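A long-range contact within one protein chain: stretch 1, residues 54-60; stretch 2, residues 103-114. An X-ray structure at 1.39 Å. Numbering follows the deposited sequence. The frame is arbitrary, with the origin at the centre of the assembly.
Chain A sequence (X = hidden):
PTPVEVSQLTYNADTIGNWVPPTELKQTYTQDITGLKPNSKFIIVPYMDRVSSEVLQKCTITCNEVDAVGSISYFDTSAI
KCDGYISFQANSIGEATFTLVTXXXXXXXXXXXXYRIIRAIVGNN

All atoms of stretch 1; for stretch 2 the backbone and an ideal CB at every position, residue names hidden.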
# COMPACT_ATOMS: atom_id res chain seq x y z
N GLU A 54 7.14 -9.29 -17.27
CA GLU A 54 7.37 -10.65 -17.72
C GLU A 54 8.57 -11.29 -17.02
O GLU A 54 9.01 -12.37 -17.50
CB GLU A 54 7.41 -10.80 -19.24
CG GLU A 54 6.11 -10.23 -19.90
CD GLU A 54 4.71 -10.76 -19.46
OE1 GLU A 54 4.47 -11.77 -18.71
OE2 GLU A 54 3.65 -10.05 -19.81
N VAL A 55 9.13 -10.71 -16.00
CA VAL A 55 10.31 -11.19 -15.30
C VAL A 55 10.04 -11.34 -13.83
O VAL A 55 10.93 -11.18 -12.97
CB VAL A 55 11.59 -10.46 -15.68
CG1 VAL A 55 11.94 -10.71 -17.15
CG2 VAL A 55 11.53 -9.01 -15.38
N LEU A 56 8.80 -11.73 -13.50
CA LEU A 56 8.51 -12.32 -12.23
C LEU A 56 8.84 -11.42 -11.06
O LEU A 56 9.71 -11.66 -10.22
CB LEU A 56 9.15 -13.69 -11.99
CG LEU A 56 8.67 -14.81 -12.92
CD1 LEU A 56 9.24 -14.76 -14.33
CD2 LEU A 56 9.08 -16.20 -12.27
N GLN A 57 8.23 -10.23 -11.00
CA GLN A 57 8.49 -9.21 -10.01
C GLN A 57 7.52 -9.39 -8.86
O GLN A 57 6.34 -8.99 -8.92
CB GLN A 57 8.49 -7.82 -10.68
CG GLN A 57 9.59 -7.71 -11.69
CD GLN A 57 9.75 -6.40 -12.39
OE1 GLN A 57 8.76 -5.61 -12.50
NE2 GLN A 57 10.89 -6.14 -12.89
N LYS A 58 7.94 -10.03 -7.78
CA LYS A 58 7.13 -10.31 -6.62
C LYS A 58 7.37 -9.27 -5.53
O LYS A 58 8.53 -8.96 -5.20
CB LYS A 58 7.52 -11.68 -6.02
CG LYS A 58 6.60 -12.12 -4.89
CD LYS A 58 7.06 -13.48 -4.27
CE LYS A 58 6.16 -13.90 -3.18
NZ LYS A 58 6.73 -15.23 -2.71
N CYS A 59 6.28 -8.74 -4.97
CA CYS A 59 6.41 -7.83 -3.84
C CYS A 59 5.36 -8.16 -2.80
O CYS A 59 4.20 -8.39 -3.18
CB CYS A 59 6.19 -6.38 -4.38
SG CYS A 59 6.17 -5.13 -3.05
N THR A 60 5.77 -8.20 -1.57
CA THR A 60 4.88 -8.44 -0.44
C THR A 60 5.00 -7.35 0.56
O THR A 60 6.19 -6.94 0.89
CB THR A 60 5.20 -9.79 0.23
OG1 THR A 60 5.28 -10.82 -0.75
CG2 THR A 60 4.18 -10.17 1.22
N UNK A 103 11.26 -9.73 -4.46
CA UNK A 103 11.98 -10.83 -5.07
C UNK A 103 11.64 -10.77 -6.58
O UNK A 103 10.56 -11.17 -7.01
CB UNK A 103 11.60 -12.17 -4.44
N UNK A 104 12.49 -10.14 -7.34
CA UNK A 104 12.31 -9.87 -8.75
C UNK A 104 13.28 -10.73 -9.53
O UNK A 104 14.49 -10.65 -9.24
CB UNK A 104 12.51 -8.39 -9.06
N UNK A 105 12.87 -11.48 -10.51
CA UNK A 105 13.85 -12.28 -11.31
C UNK A 105 14.72 -11.38 -12.10
O UNK A 105 15.93 -11.60 -12.21
CB UNK A 105 13.15 -13.26 -12.25
N UNK A 106 14.17 -10.32 -12.67
CA UNK A 106 14.85 -9.22 -13.34
C UNK A 106 14.41 -7.88 -12.88
O UNK A 106 13.26 -7.79 -12.38
CB UNK A 106 14.65 -9.31 -14.85
N UNK A 107 15.25 -6.81 -12.84
CA UNK A 107 14.85 -5.49 -12.19
C UNK A 107 15.58 -4.31 -12.92
O UNK A 107 16.12 -3.37 -12.15
CB UNK A 107 15.21 -5.48 -10.70
N UNK A 108 15.36 -4.25 -14.24
CA UNK A 108 15.87 -3.05 -15.04
C UNK A 108 14.75 -2.03 -15.14
O UNK A 108 13.72 -2.28 -15.73
CB UNK A 108 16.33 -3.45 -16.44
N UNK A 109 14.96 -0.87 -14.59
CA UNK A 109 13.93 0.21 -14.55
C UNK A 109 12.55 -0.36 -14.12
O UNK A 109 11.58 -0.19 -14.79
CB UNK A 109 13.81 0.88 -15.92
N UNK A 110 12.51 -1.05 -12.99
CA UNK A 110 11.26 -1.66 -12.62
C UNK A 110 10.14 -0.63 -12.42
O UNK A 110 10.39 0.38 -11.80
CB UNK A 110 11.45 -2.48 -11.34
N UNK A 111 8.97 -0.96 -12.93
CA UNK A 111 7.83 -0.06 -12.73
C UNK A 111 7.27 -0.20 -11.33
O UNK A 111 7.18 -1.36 -10.82
CB UNK A 111 6.73 -0.34 -13.76
N UNK A 112 6.86 0.82 -10.67
CA UNK A 112 6.32 0.70 -9.32
C UNK A 112 5.04 -0.12 -9.28
O UNK A 112 4.24 -0.12 -10.22
CB UNK A 112 6.06 2.09 -8.73
N UNK A 113 4.88 -0.84 -8.18
CA UNK A 113 3.55 -1.33 -7.82
C UNK A 113 2.81 -0.21 -7.15
O UNK A 113 3.40 0.80 -6.67
CB UNK A 113 3.62 -2.56 -6.91
N UNK A 114 1.48 -0.33 -7.10
CA UNK A 114 0.54 0.81 -6.89
C UNK A 114 -0.46 0.49 -5.83
O UNK A 114 -0.92 -0.63 -5.69
CB UNK A 114 -0.20 1.17 -8.18

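Position 103 pairs with Lys 58 in an antiparallel bridge: its N lies 2.9 Å from Lys 58 O, and Lys 58 N lies 3.0 Å from its O, both hydrogen bonds. Its CB shares a face with the extended Lys 58 side chain, 4.4 Å from Lys 58 CB. An acid would suit the nearby ammonium, though a polar or beta-branched residue would also fit. The residue is Asp 103, which makes no direct salt bridge; a water joins Lys 58 NZ to Asp 103 OD2.

At 104 the CB turns to the other face, 4.0 Å from Gln 57 CG, in a non-hydrogen-bonded pair whose CA atoms are 4.1 Å apart. The aliphatic part of Gln 57 offers a surface for a flat or branched apolar side chain. Tyr 104 lays its ring there: Gln 57 CB stands 3.5 Å from the Tyr 104 ring centroid, almost on the ring normal, a CH-pi contact.

The CB of 105 points toward stretch 1, tightly placed 3.1 Å from Val 55 O and 4.0 Å from Leu 56 CB. A long, flexible side chain, polar or aliphatic, could run along Leu 56. Gln 105 does so, its NE2 3.7 Å from Leu 56 CD1, while its backbone N donates to Leu 56 O at 3.2 Å and weakly to Val 55 O at 3.1 Å.

An ideal CB at 106 would sit only 3.2 Å from Val 55 CG2, which favours glycine, although phi/psi of -131/148 is open to any residue but proline. Gly 106 leaves that space to Val 55. Its N donates a weak bond to Val 55 O at 3.4 Å, and its O accepts from Gln 57 NE2 at 2.9 Å.

Positions 107 and 108 demand little of stretch 1, and many residues would serve; they are Ala 107 and Val 108. A water links Val 108 O to Gln 57 NE2. At 109 the CB points away from stretch 1, but the left-handed angles, 46/54, favour Gly, Asn or Asp; it is Asp 109.

At 110, phi of -62° permits proline, and the ideal CB is 4.0 Å from Gln 57 NE2; Pro 110 packs lightly there. Positions 111 and 112 leave the choice open: Lys 111, whose N reaches Gln 57 OE1 through a water, and Pro 112, pointing away.

From 113 the CB points toward stretch 1 but is 5.3 Å from Cys 59 CB, leaving room for a large side chain, ideally with a donor for Gln 57 O. Tyr 113 supplies both: its OH donates to Gln 57 O at 2.6 Å, and its CD2 packs 3.8 Å from Cys 59 CB. Position 114, Gln 114, is out of reach.

Stretch 2 (103-114) DYQGAVDPKPYQ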
# COMPACT_ATOMS: atom_id res chain seq x y z
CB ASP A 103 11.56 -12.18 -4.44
CG ASP A 103 12.22 -13.33 -5.10
OD1 ASP A 103 12.89 -13.23 -6.11
OD2 ASP A 103 11.85 -14.45 -4.61
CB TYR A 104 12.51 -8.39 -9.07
CG TYR A 104 11.48 -7.36 -8.64
CD1 TYR A 104 10.55 -7.63 -7.62
CD2 TYR A 104 11.44 -6.10 -9.23
CE1 TYR A 104 9.64 -6.66 -7.20
CE2 TYR A 104 10.54 -5.16 -8.84
CZ TYR A 104 9.66 -5.42 -7.78
OH TYR A 104 8.72 -4.49 -7.35
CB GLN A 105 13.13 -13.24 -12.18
CG GLN A 105 14.09 -14.08 -13.06
CD GLN A 105 13.33 -14.93 -14.00
OE1 GLN A 105 13.31 -14.58 -15.23
NE2 GLN A 105 12.71 -15.85 -13.55
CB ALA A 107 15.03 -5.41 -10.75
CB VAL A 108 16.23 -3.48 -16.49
CG1 VAL A 108 16.78 -2.30 -17.34
CG2 VAL A 108 17.30 -4.63 -16.50
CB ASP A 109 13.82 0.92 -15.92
CG ASP A 109 15.15 1.63 -16.27
OD1 ASP A 109 15.54 2.38 -15.40
OD2 ASP A 109 15.71 1.39 -17.38
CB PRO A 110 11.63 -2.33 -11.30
CG PRO A 110 12.81 -1.64 -10.86
CD PRO A 110 13.54 -1.25 -12.03
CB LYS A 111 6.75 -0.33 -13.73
CG LYS A 111 7.26 -0.15 -15.17
CD LYS A 111 6.19 -0.30 -16.16
CE LYS A 111 6.70 -0.11 -17.60
NZ LYS A 111 7.52 -1.27 -18.04
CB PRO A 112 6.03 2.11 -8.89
CG PRO A 112 6.93 2.99 -9.79
CD PRO A 112 7.06 2.26 -11.06
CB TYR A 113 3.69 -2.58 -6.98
CG TYR A 113 4.11 -3.79 -7.81
CD1 TYR A 113 3.27 -4.21 -8.85
CD2 TYR A 113 5.24 -4.50 -7.57
CE1 TYR A 113 3.58 -5.34 -9.65
CE2 TYR A 113 5.59 -5.63 -8.35
CZ TYR A 113 4.75 -6.00 -9.39
OH TYR A 113 5.02 -7.08 -10.17
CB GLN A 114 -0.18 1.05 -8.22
CG GLN A 114 0.80 1.45 -9.38
CD GLN A 114 0.24 1.08 -10.70
OE1 GLN A 114 -0.10 -0.10 -10.99
NE2 GLN A 114 0.15 2.00 -11.63
O HOH W 1 8.77 -3.49 -14.26
O HOH W 2 11.86 -4.38 -15.14
O HOH W 3 9.72 -15.09 -2.75
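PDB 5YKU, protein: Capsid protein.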